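Local coordinates for O-methyltransferase (Burkholderia thailandensis, PDB 3MCZ), which probably transfers a methyl group from S-adenosylmethionine to an oxygen of its substrate, and probably works as a dimer, at residues L77-L85 / F93-L103; L283-R294 / L316-V326. All blocks are in the same frame, centred on the assembly; numbering follows the deposited sequence.

Contact 1 of 2, residues L77-L85 / F93-L103; sequences LHALAALGL and FRNTALTERYL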
loop_
_atom_site.group_PDB
_atom_site.type_symbol
_atom_site.label_atom_id
_atom_site.label_comp_id
_atom_site.label_asym_id
_atom_site.label_seq_id
_atom_site.Cartn_x
_atom_site.Cartn_y
_atom_site.Cartn_z
ATOM N N LEU A 77 -15.103 11.973 0.920
ATOM C CA LEU A 77 -15.267 12.567 -0.390
ATOM C C LEU A 77 -14.153 13.568 -0.632
ATOM O O LEU A 77 -13.629 13.646 -1.734
ATOM C CB LEU A 77 -16.632 13.216 -0.552
ATOM C CG LEU A 77 -17.836 12.274 -0.545
ATOM C CD1 LEU A 77 -19.082 13.045 -0.166
ATOM C CD2 LEU A 77 -17.998 11.591 -1.921
ATOM N N HIS A 78 -13.824 14.343 0.403
ATOM C CA HIS A 78 -12.683 15.257 0.327
ATOM C C HIS A 78 -11.376 14.559 0.026
ATOM O O HIS A 78 -10.620 15.011 -0.817
ATOM C CB HIS A 78 -12.615 16.140 1.593
ATOM C CG HIS A 78 -13.688 17.181 1.644
ATOM N ND1 HIS A 78 -14.595 17.266 2.677
ATOM C CD2 HIS A 78 -13.988 18.192 0.797
ATOM C CE1 HIS A 78 -15.417 18.279 2.457
ATOM N NE2 HIS A 78 -15.082 18.845 1.312
ATOM N N ALA A 79 -11.106 13.427 0.661
ATOM C CA ALA A 79 -9.895 12.683 0.368
ATOM C C ALA A 79 -9.874 12.133 -1.068
ATOM O O ALA A 79 -8.815 12.149 -1.732
ATOM C CB ALA A 79 -9.698 11.517 1.406
ATOM N N LEU A 80 -11.031 11.675 -1.555
ATOM C CA LEU A 80 -11.150 11.221 -2.947
ATOM C C LEU A 80 -10.953 12.356 -3.959
ATOM O O LEU A 80 -10.304 12.171 -4.996
ATOM C CB LEU A 80 -12.488 10.549 -3.171
ATOM C CG LEU A 80 -12.669 9.219 -2.432
ATOM C CD1 LEU A 80 -14.099 8.684 -2.624
ATOM C CD2 LEU A 80 -11.607 8.160 -2.946
ATOM N N ALA A 81 -11.452 13.539 -3.632
ATOM C CA ALA A 81 -11.238 14.710 -4.467
ATOM C C ALA A 81 -9.741 15.070 -4.529
ATOM O O ALA A 81 -9.157 15.299 -5.617
ATOM C CB ALA A 81 -12.069 15.878 -3.948
ATOM N N ALA A 82 -9.106 15.075 -3.368
ATOM C CA ALA A 82 -7.680 15.344 -3.259
ATOM C C ALA A 82 -6.842 14.347 -4.037
ATOM O O ALA A 82 -5.795 14.715 -4.561
ATOM C CB ALA A 82 -7.229 15.359 -1.764
ATOM N N LEU A 83 -7.276 13.090 -4.084
ATOM C CA LEU A 83 -6.630 12.060 -4.924
ATOM C C LEU A 83 -6.785 12.253 -6.445
ATOM O O LEU A 83 -6.064 11.614 -7.221
ATOM C CB LEU A 83 -7.099 10.655 -4.502
ATOM C CG LEU A 83 -6.482 10.059 -3.234
ATOM C CD1 LEU A 83 -7.196 8.801 -2.786
ATOM C CD2 LEU A 83 -4.981 9.764 -3.425
ATOM N N GLY A 84 -7.692 13.125 -6.878
ATOM C CA GLY A 84 -7.974 13.336 -8.307
ATOM C C GLY A 84 -9.070 12.425 -8.830
ATOM O O GLY A 84 -9.246 12.262 -10.056
ATOM N N LEU A 85 -9.826 11.824 -7.916
ATOM C CA LEU A 85 -10.902 10.915 -8.292
ATOM C C LEU A 85 -12.250 11.592 -8.367
ATOM O O LEU A 85 -13.151 11.083 -9.038
ATOM C CB LEU A 85 -10.946 9.723 -7.338
ATOM C CG LEU A 85 -9.665 8.880 -7.352
ATOM C CD1 LEU A 85 -9.731 7.658 -6.378
ATOM C CD2 LEU A 85 -9.319 8.444 -8.773
ATOM N N PHE A 93 -19.878 16.794 -5.293
ATOM C CA PHE A 93 -18.768 16.002 -5.780
ATOM C C PHE A 93 -19.228 15.164 -6.947
ATOM O O PHE A 93 -20.274 14.505 -6.866
ATOM C CB PHE A 93 -18.273 15.054 -4.682
ATOM C CG PHE A 93 -17.633 15.751 -3.515
ATOM C CD1 PHE A 93 -18.406 16.212 -2.465
ATOM C CD2 PHE A 93 -16.250 15.936 -3.454
ATOM C CE1 PHE A 93 -17.819 16.860 -1.376
ATOM C CE2 PHE A 93 -15.670 16.566 -2.345
ATOM C CZ PHE A 93 -16.468 17.033 -1.326
ATOM N N ARG A 94 -18.418 15.178 -7.999
ATOM C CA ARG A 94 -18.684 14.401 -9.199
ATOM C C ARG A 94 -17.379 13.790 -9.705
ATOM O O ARG A 94 -16.285 14.284 -9.414
ATOM C CB ARG A 94 -19.351 15.266 -10.280
ATOM C CG ARG A 94 -18.441 16.287 -10.946
ATOM C CD ARG A 94 -19.167 17.047 -12.065
ATOM N NE ARG A 94 -18.247 17.945 -12.756
ATOM C CZ ARG A 94 -17.804 19.082 -12.236
ATOM N NH1 ARG A 94 -18.211 19.457 -11.029
ATOM N NH2 ARG A 94 -16.962 19.848 -12.917
ATOM N N ASN A 95 -17.505 12.692 -10.441
ATOM C CA ASN A 95 -16.361 11.980 -10.989
ATOM C C ASN A 95 -15.515 12.803 -11.923
ATOM O O ASN A 95 -16.024 13.513 -12.784
ATOM C CB ASN A 95 -16.815 10.758 -11.777
ATOM C CG ASN A 95 -17.458 9.716 -10.911
ATOM O OD1 ASN A 95 -17.278 9.721 -9.700
ATOM N ND2 ASN A 95 -18.191 8.799 -11.531
ATOM N N THR A 96 -14.210 12.631 -11.800
ATOM C CA THR A 96 -13.281 13.152 -12.788
ATOM C C THR A 96 -13.285 12.254 -14.028
ATOM O O THR A 96 -13.875 11.171 -14.015
ATOM C CB THR A 96 -11.875 13.185 -12.250
ATOM O OG1 THR A 96 -11.517 11.861 -11.820
ATOM C CG2 THR A 96 -11.808 14.168 -11.080
ATOM N N ALA A 97 -12.614 12.723 -15.082
ATOM C CA ALA A 97 -12.522 11.979 -16.336
ATOM C C ALA A 97 -11.945 10.580 -16.103
ATOM O O ALA A 97 -12.499 9.587 -16.545
ATOM C CB ALA A 97 -11.699 12.764 -17.373
ATOM N N LEU A 98 -10.839 10.507 -15.372
ATOM C CA LEU A 98 -10.214 9.215 -15.044
ATOM C C LEU A 98 -11.204 8.262 -14.350
ATOM O O LEU A 98 -11.366 7.106 -14.731
ATOM C CB LEU A 98 -9.026 9.467 -14.104
ATOM C CG LEU A 98 -8.160 8.271 -13.712
ATOM C CD1 LEU A 98 -7.378 7.789 -14.924
ATOM C CD2 LEU A 98 -7.247 8.653 -12.555
ATOM N N THR A 99 -11.863 8.758 -13.319
ATOM C CA THR A 99 -12.836 7.960 -12.593
ATOM C C THR A 99 -13.976 7.516 -13.498
ATOM O O THR A 99 -14.373 6.366 -13.492
ATOM C CB THR A 99 -13.394 8.764 -11.415
ATOM O OG1 THR A 99 -12.293 9.120 -10.576
ATOM C CG2 THR A 99 -14.452 7.954 -10.627
ATOM N N GLU A 100 -14.497 8.428 -14.310
ATOM C CA GLU A 100 -15.627 8.077 -15.139
ATOM C C GLU A 100 -15.231 6.937 -16.099
ATOM O O GLU A 100 -15.975 5.966 -16.270
ATOM C CB GLU A 100 -16.135 9.310 -15.890
ATOM C CG GLU A 100 -17.483 9.074 -16.570
ATOM C CD GLU A 100 -18.670 9.025 -15.614
ATOM O OE1 GLU A 100 -18.553 9.427 -14.428
ATOM O OE2 GLU A 100 -19.753 8.590 -16.084
ATOM N N ARG A 101 -14.041 7.039 -16.681
ATOM C CA ARG A 101 -13.619 6.074 -17.660
ATOM C C ARG A 101 -13.290 4.703 -17.065
ATOM O O ARG A 101 -13.611 3.687 -17.649
ATOM C CB ARG A 101 -12.413 6.600 -18.441
ATOM C CG ARG A 101 -11.873 5.605 -19.456
ATOM C CD ARG A 101 -10.944 6.269 -20.429
ATOM N NE ARG A 101 -10.649 5.377 -21.537
ATOM C CZ ARG A 101 -9.745 5.612 -22.483
ATOM N NH1 ARG A 101 -9.025 6.731 -22.490
ATOM N NH2 ARG A 101 -9.572 4.718 -23.434
ATOM N N TYR A 102 -12.611 4.663 -15.933
ATOM C CA TYR A 102 -12.043 3.387 -15.441
ATOM C C TYR A 102 -12.683 2.836 -14.189
ATOM O O TYR A 102 -12.468 1.682 -13.835
ATOM C CB TYR A 102 -10.536 3.531 -15.230
ATOM C CG TYR A 102 -9.766 3.912 -16.477
ATOM C CD1 TYR A 102 -9.552 2.998 -17.504
ATOM C CD2 TYR A 102 -9.254 5.186 -16.627
ATOM C CE1 TYR A 102 -8.836 3.359 -18.670
ATOM C CE2 TYR A 102 -8.539 5.563 -17.782
ATOM C CZ TYR A 102 -8.324 4.645 -18.783
ATOM O OH TYR A 102 -7.623 5.039 -19.905
ATOM N N LEU A 103 -13.467 3.647 -13.483
ATOM C CA LEU A 103 -13.957 3.242 -12.161
ATOM C C LEU A 103 -15.484 3.234 -12.045
ATOM O O LEU A 103 -16.026 3.093 -10.945
ATOM C CB LEU A 103 -13.351 4.156 -11.093
ATOM C CG LEU A 103 -11.824 4.112 -10.933
ATOM C CD1 LEU A 103 -11.381 5.150 -9.857
ATOM C CD2 LEU A 103 -11.355 2.678 -10.622
#
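Leu-77 lays its CB over the middle of the Phe-93 ring, 3.7 Å from the centroid and almost on the ring normal, a CH-pi contact. One residue on, His-78 receives the rim of the same ring: Phe-93 CZ points at the imidazole face in a T-shaped pair with planes at 75°, 3.5 Å from His-78 CD2. The imidazole also bonds through NE2 to Lys-88, which probably helps to hold its ring. Ala-81, a turn later, brings its CB to the phenyl edge at CE2, so three helix residues hold the ring on one face and along its rim. The helix then closes in a Schellman motif at Gly-84, and the carbonyls of Gly-84 and Leu-85 meet the other segment. Gly-84 O takes a bond from Thr-96 OG1 (2.9 Å), with the hydroxyl tilted out of the carbonyl plane. Leu-85 O accepts from Thr-99 OG1 at 2.6 Å, in the carbonyl plane on a lone pair, and more weakly from Thr-96 N. Thr-96 is also the N-cap of helix 97-103; its chi1 of 56° sets OG1 between N and C, where it accepts a weak bond from Thr-99 N. Beyond the carbonyls, Leu-85 CD2 rests 4.0 Å from Leu-103 CD1, with Phe-50 packed nearby. A helix running into a two-stranded antiparallel hairpin that folds back on it is consistent with the wing of a winged-helix fold, here in the dimerisation domain.

Contact 2 of 2, residues L283-R294 / L316-V326; sequences LLILTMTMNDDR and LHPTPWIAGVV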
loop_
_atom_site.group_PDB
_atom_site.type_symbol
_atom_site.label_atom_id
_atom_site.label_comp_id
_atom_site.label_asym_id
_atom_site.label_seq_id
_atom_site.Cartn_x
_atom_site.Cartn_y
_atom_site.Cartn_z
ATOM N N LEU A 283 8.137 -22.277 -30.973
ATOM C CA LEU A 283 7.697 -22.235 -29.594
ATOM C C LEU A 283 7.777 -20.772 -29.123
ATOM O O LEU A 283 8.841 -20.114 -29.264
ATOM C CB LEU A 283 8.642 -23.095 -28.731
ATOM C CG LEU A 283 8.384 -23.035 -27.213
ATOM C CD1 LEU A 283 6.941 -23.456 -26.850
ATOM C CD2 LEU A 283 9.400 -23.861 -26.408
ATOM N N LEU A 284 6.672 -20.252 -28.581
ATOM C CA LEU A 284 6.632 -18.884 -28.086
ATOM C C LEU A 284 6.542 -18.923 -26.579
ATOM O O LEU A 284 5.689 -19.616 -26.030
ATOM C CB LEU A 284 5.429 -18.110 -28.620
ATOM C CG LEU A 284 5.257 -18.055 -30.136
ATOM C CD1 LEU A 284 4.047 -17.183 -30.518
ATOM C CD2 LEU A 284 6.534 -17.592 -30.873
ATOM N N ILE A 285 7.436 -18.196 -25.918
ATOM C CA ILE A 285 7.359 -18.034 -24.476
ATOM C C ILE A 285 7.384 -16.557 -24.122
ATOM O O ILE A 285 8.335 -15.868 -24.395
ATOM C CB ILE A 285 8.507 -18.725 -23.745
ATOM C CG1 ILE A 285 8.592 -20.228 -24.111
ATOM C CG2 ILE A 285 8.350 -18.499 -22.198
ATOM C CD1 ILE A 285 9.836 -20.966 -23.561
ATOM N N LEU A 286 6.307 -16.090 -23.511
ATOM C CA LEU A 286 6.220 -14.735 -23.041
ATOM C C LEU A 286 6.516 -14.764 -21.545
ATOM O O LEU A 286 5.894 -15.513 -20.794
ATOM C CB LEU A 286 4.815 -14.231 -23.276
ATOM C CG LEU A 286 4.567 -12.774 -22.956
ATOM C CD1 LEU A 286 5.417 -11.859 -23.852
ATOM C CD2 LEU A 286 3.057 -12.513 -23.157
ATOM N N THR A 287 7.460 -13.947 -21.116
ATOM C CA THR A 287 7.905 -13.978 -19.749
ATOM C C THR A 287 8.374 -12.580 -19.320
ATOM O O THR A 287 8.948 -11.816 -20.125
ATOM C CB THR A 287 8.988 -15.057 -19.568
ATOM O OG1 THR A 287 9.297 -15.174 -18.185
ATOM C CG2 THR A 287 10.300 -14.721 -20.349
HETATM N N MSE A 288 8.118 -12.211 -18.068
HETATM C CA MSE A 288 8.606 -10.919 -17.602
HETATM C C MSE A 288 10.132 -10.912 -17.646
HETATM O O MSE A 288 10.792 -11.828 -17.158
HETATM C CB MSE A 288 8.169 -10.590 -16.177
HETATM C CG MSE A 288 8.665 -9.177 -15.772
HETATM SE SE MSE A 288 7.764 -8.560 -14.172
HETATM C CE MSE A 288 6.055 -8.634 -15.092
ATOM N N THR A 289 10.698 -9.843 -18.160
ATOM C CA THR A 289 12.155 -9.788 -18.354
ATOM C C THR A 289 12.886 -9.765 -17.002
ATOM O O THR A 289 12.559 -8.957 -16.117
ATOM C CB THR A 289 12.526 -8.533 -19.124
ATOM O OG1 THR A 289 11.819 -8.530 -20.363
ATOM C CG2 THR A 289 14.033 -8.445 -19.387
HETATM N N MSE A 290 13.838 -10.668 -16.842
HETATM C CA MSE A 290 14.625 -10.751 -15.615
HETATM C C MSE A 290 16.040 -11.156 -15.979
HETATM O O MSE A 290 16.240 -12.196 -16.619
HETATM C CB MSE A 290 14.004 -11.796 -14.684
HETATM C CG MSE A 290 14.937 -12.253 -13.575
HETATM SE SE MSE A 290 14.233 -13.704 -12.510
HETATM C CE MSE A 290 13.617 -12.397 -11.123
ATOM N N ASN A 291 17.013 -10.371 -15.551
ATOM C CA ASN A 291 18.398 -10.694 -15.802
ATOM C C ASN A 291 18.870 -11.833 -14.885
ATOM O O ASN A 291 18.206 -12.164 -13.881
ATOM C CB ASN A 291 19.266 -9.444 -15.622
ATOM C CG ASN A 291 18.915 -8.354 -16.609
ATOM O OD1 ASN A 291 18.226 -8.602 -17.582
ATOM N ND2 ASN A 291 19.373 -7.156 -16.358
ATOM N N ASP A 292 20.029 -12.411 -15.207
ATOM C CA ASP A 292 20.639 -13.471 -14.349
ATOM C C ASP A 292 20.934 -13.050 -12.893
ATOM O O ASP A 292 20.971 -13.879 -12.003
ATOM C CB ASP A 292 21.909 -14.019 -15.013
ATOM C CG ASP A 292 21.590 -15.033 -16.118
ATOM O OD1 ASP A 292 20.554 -15.775 -16.027
ATOM O OD2 ASP A 292 22.391 -15.109 -17.064
ATOM N N ASP A 293 21.077 -11.767 -12.629
ATOM C CA ASP A 293 21.323 -11.300 -11.265
ATOM C C ASP A 293 20.083 -11.354 -10.352
ATOM O O ASP A 293 20.198 -11.198 -9.152
ATOM C CB ASP A 293 21.944 -9.902 -11.280
ATOM C CG ASP A 293 20.996 -8.811 -11.802
ATOM O OD1 ASP A 293 19.779 -9.039 -12.030
ATOM O OD2 ASP A 293 21.485 -7.675 -11.956
ATOM N N ARG A 294 18.914 -11.600 -10.935
ATOM C CA ARG A 294 17.631 -11.715 -10.196
ATOM C C ARG A 294 17.161 -10.418 -9.503
ATOM O O ARG A 294 16.190 -10.427 -8.755
ATOM C CB ARG A 294 17.699 -12.893 -9.217
ATOM C CG ARG A 294 17.630 -14.188 -9.973
ATOM C CD ARG A 294 17.819 -15.313 -9.039
ATOM N NE ARG A 294 17.500 -16.599 -9.650
ATOM C CZ ARG A 294 18.256 -17.277 -10.492
ATOM N NH1 ARG A 294 19.453 -16.823 -10.982
ATOM N NH2 ARG A 294 17.769 -18.441 -10.897
ATOM N N LEU A 316 9.854 -16.104 -10.589
ATOM C CA LEU A 316 10.173 -15.652 -11.936
ATOM C C LEU A 316 11.561 -16.186 -12.234
ATOM O O LEU A 316 12.459 -15.923 -11.499
ATOM C CB LEU A 316 10.140 -14.120 -12.068
ATOM C CG LEU A 316 10.353 -13.558 -13.485
ATOM C CD1 LEU A 316 9.367 -14.126 -14.517
ATOM C CD2 LEU A 316 10.317 -11.989 -13.442
ATOM N N HIS A 317 11.713 -16.945 -13.316
ATOM C CA HIS A 317 12.991 -17.467 -13.741
ATOM C C HIS A 317 13.695 -16.484 -14.685
ATOM O O HIS A 317 13.029 -15.824 -15.506
ATOM C CB HIS A 317 12.792 -18.827 -14.409
ATOM C CG HIS A 317 12.055 -19.787 -13.529
ATOM N ND1 HIS A 317 12.585 -20.239 -12.339
ATOM C CD2 HIS A 317 10.825 -20.328 -13.629
ATOM C CE1 HIS A 317 11.710 -21.039 -11.751
ATOM N NE2 HIS A 317 10.637 -21.117 -12.517
ATOM N N PRO A 318 15.020 -16.378 -14.564
ATOM C CA PRO A 318 15.719 -15.463 -15.457
ATOM C C PRO A 318 15.516 -15.769 -16.930
ATOM O O PRO A 318 15.535 -16.923 -17.347
ATOM C CB PRO A 318 17.188 -15.606 -15.064
ATOM C CG PRO A 318 17.152 -16.129 -13.609
ATOM C CD PRO A 318 15.914 -16.965 -13.534
ATOM N N THR A 319 15.379 -14.702 -17.710
ATOM C CA THR A 319 15.118 -14.817 -19.128
ATOM C C THR A 319 16.236 -15.498 -19.893
ATOM O O THR A 319 15.947 -16.319 -20.743
ATOM C CB THR A 319 14.735 -13.420 -19.706
ATOM O OG1 THR A 319 13.680 -12.876 -18.880
ATOM C CG2 THR A 319 14.266 -13.550 -21.153
ATOM N N PRO A 320 17.510 -15.167 -19.606
ATOM C CA PRO A 320 18.581 -15.914 -20.249
ATOM C C PRO A 320 18.589 -17.399 -19.898
ATOM O O PRO A 320 19.015 -18.217 -20.720
ATOM C CB PRO A 320 19.869 -15.243 -19.733
ATOM C CG PRO A 320 19.427 -13.854 -19.334
ATOM C CD PRO A 320 18.036 -14.071 -18.776
ATOM N N TRP A 321 18.127 -17.749 -18.700
ATOM C CA TRP A 321 18.067 -19.161 -18.302
ATOM C C TRP A 321 16.975 -19.873 -19.118
ATOM O O TRP A 321 17.202 -20.967 -19.651
ATOM C CB TRP A 321 17.794 -19.307 -16.803
ATOM C CG TRP A 321 17.684 -20.716 -16.375
ATOM C CD1 TRP A 321 18.696 -21.558 -16.047
ATOM C CD2 TRP A 321 16.481 -21.452 -16.240
ATOM N NE1 TRP A 321 18.193 -22.796 -15.720
ATOM C CE2 TRP A 321 16.828 -22.759 -15.863
ATOM C CE3 TRP A 321 15.141 -21.145 -16.447
ATOM C CZ2 TRP A 321 15.875 -23.751 -15.637
ATOM C CZ3 TRP A 321 14.188 -22.139 -16.205
ATOM C CH2 TRP A 321 14.569 -23.417 -15.793
ATOM N N ILE A 322 15.807 -19.243 -19.223
ATOM C CA ILE A 322 14.740 -19.783 -20.077
ATOM C C ILE A 322 15.246 -19.971 -21.523
ATOM O O ILE A 322 15.043 -21.023 -22.133
ATOM C CB ILE A 322 13.461 -18.906 -20.057
ATOM C CG1 ILE A 322 12.891 -18.847 -18.632
ATOM C CG2 ILE A 322 12.435 -19.475 -21.044
ATOM C CD1 ILE A 322 11.748 -17.758 -18.362
ATOM N N ALA A 323 15.904 -18.950 -22.063
ATOM C CA ALA A 323 16.395 -19.030 -23.411
ATOM C C ALA A 323 17.370 -20.181 -23.589
ATOM O O ALA A 323 17.322 -20.879 -24.618
ATOM C CB ALA A 323 17.018 -17.680 -23.860
ATOM N N GLY A 324 18.240 -20.420 -22.600
ATOM C CA GLY A 324 19.188 -21.542 -22.660
ATOM C C GLY A 324 18.477 -22.885 -22.661
ATOM O O GLY A 324 18.888 -23.794 -23.383
ATOM N N VAL A 325 17.378 -23.000 -21.908
ATOM C CA VAL A 325 16.602 -24.247 -21.913
ATOM C C VAL A 325 15.991 -24.543 -23.297
ATOM O O VAL A 325 16.045 -25.668 -23.811
ATOM C CB VAL A 325 15.515 -24.263 -20.840
ATOM C CG1 VAL A 325 14.748 -25.583 -20.937
ATOM C CG2 VAL A 325 16.130 -24.083 -19.428
ATOM N N VAL A 326 15.478 -23.504 -23.944
ATOM C CA VAL A 326 14.942 -23.636 -25.300
ATOM C C VAL A 326 16.033 -24.081 -26.289
ATOM O O VAL A 326 15.799 -24.990 -27.114
ATOM C CB VAL A 326 14.242 -22.307 -25.738
ATOM C CG1 VAL A 326 13.712 -22.389 -27.186
ATOM C CG2 VAL A 326 13.098 -21.977 -24.774
HETATM O O HOH W 1 12.016 -14.239 -17.485
HETATM O O HOH W 2 14.561 -16.794 -9.746
HETATM O O HOH W 3 15.182 -20.070 -11.580
#
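Ile-285 carries the apolar centre: its CD1 lies 3.6 Å from Val-326 CG2, the two side chains sliding past each other in opposite directions, and also touches Ile-322 CG2. Next along the strand, Thr-287 meets the CD1 of Ile-322 tip to tip. Leu-316 continues this row, crossing Met-288 at about a right angle with CD2 against CB (3.7 Å); its CD2 also meets CB of Met-290, and both methionines are selenomethionine. Further out the contact turns polar. Met-290 and Thr-319 pair twice: Met-290 N donates to Thr-319 OG1 (3.0 Å), and Thr-319 N donates back to Met-290 O (2.9 Å) in the carbonyl plane. A chi1 of -51° on Thr-319 turns its hydroxyl to the N-H of Met-290. Water 1 gathers four bonds, accepting from Thr-287 OG1 and Thr-319 OG1 while donating to the carbonyls of Met-288 and His-317. At the rim Pro-318 CG sits over one face of the Arg-294 guanidinium, 3.4 Å above its centre, while Arg-294 NE reaches Leu-316 O through water 2. Pro-318 is the N-cap of helix 319-328. Segment 319-326 runs nearly antiparallel to strand segment 283-288, at 160°, and the helix packs on strands 281-288 and 341-347 of the mixed sheet, whose order 3-2-1-4-5-7-6 marks the Rossmann-like methyltransferase fold.

From the N terminus, contact 1 comes first and is the more local: only the seven residues 86-92, mostly hairpin, separate its segments, within the dimerisation domain. The chain then runs through helices into the methyltransferase domain, where contact 2 closes a longer loop of 21 residues containing helix 298-310. The two loops follow in series, neither enclosing nor crossing the other. Contact 1 ties helix 70-82 to strand 92-95 and helix 97-103; contact 2 ties strand 281-288 to helix 319-328. Their centres lie about 40 Å apart, on opposite sides of the chain's centre. The dimer brings the two regions together: His-78 packs on Val-295 of the second subunit, and Arg-294 on His-78 of the second subunit.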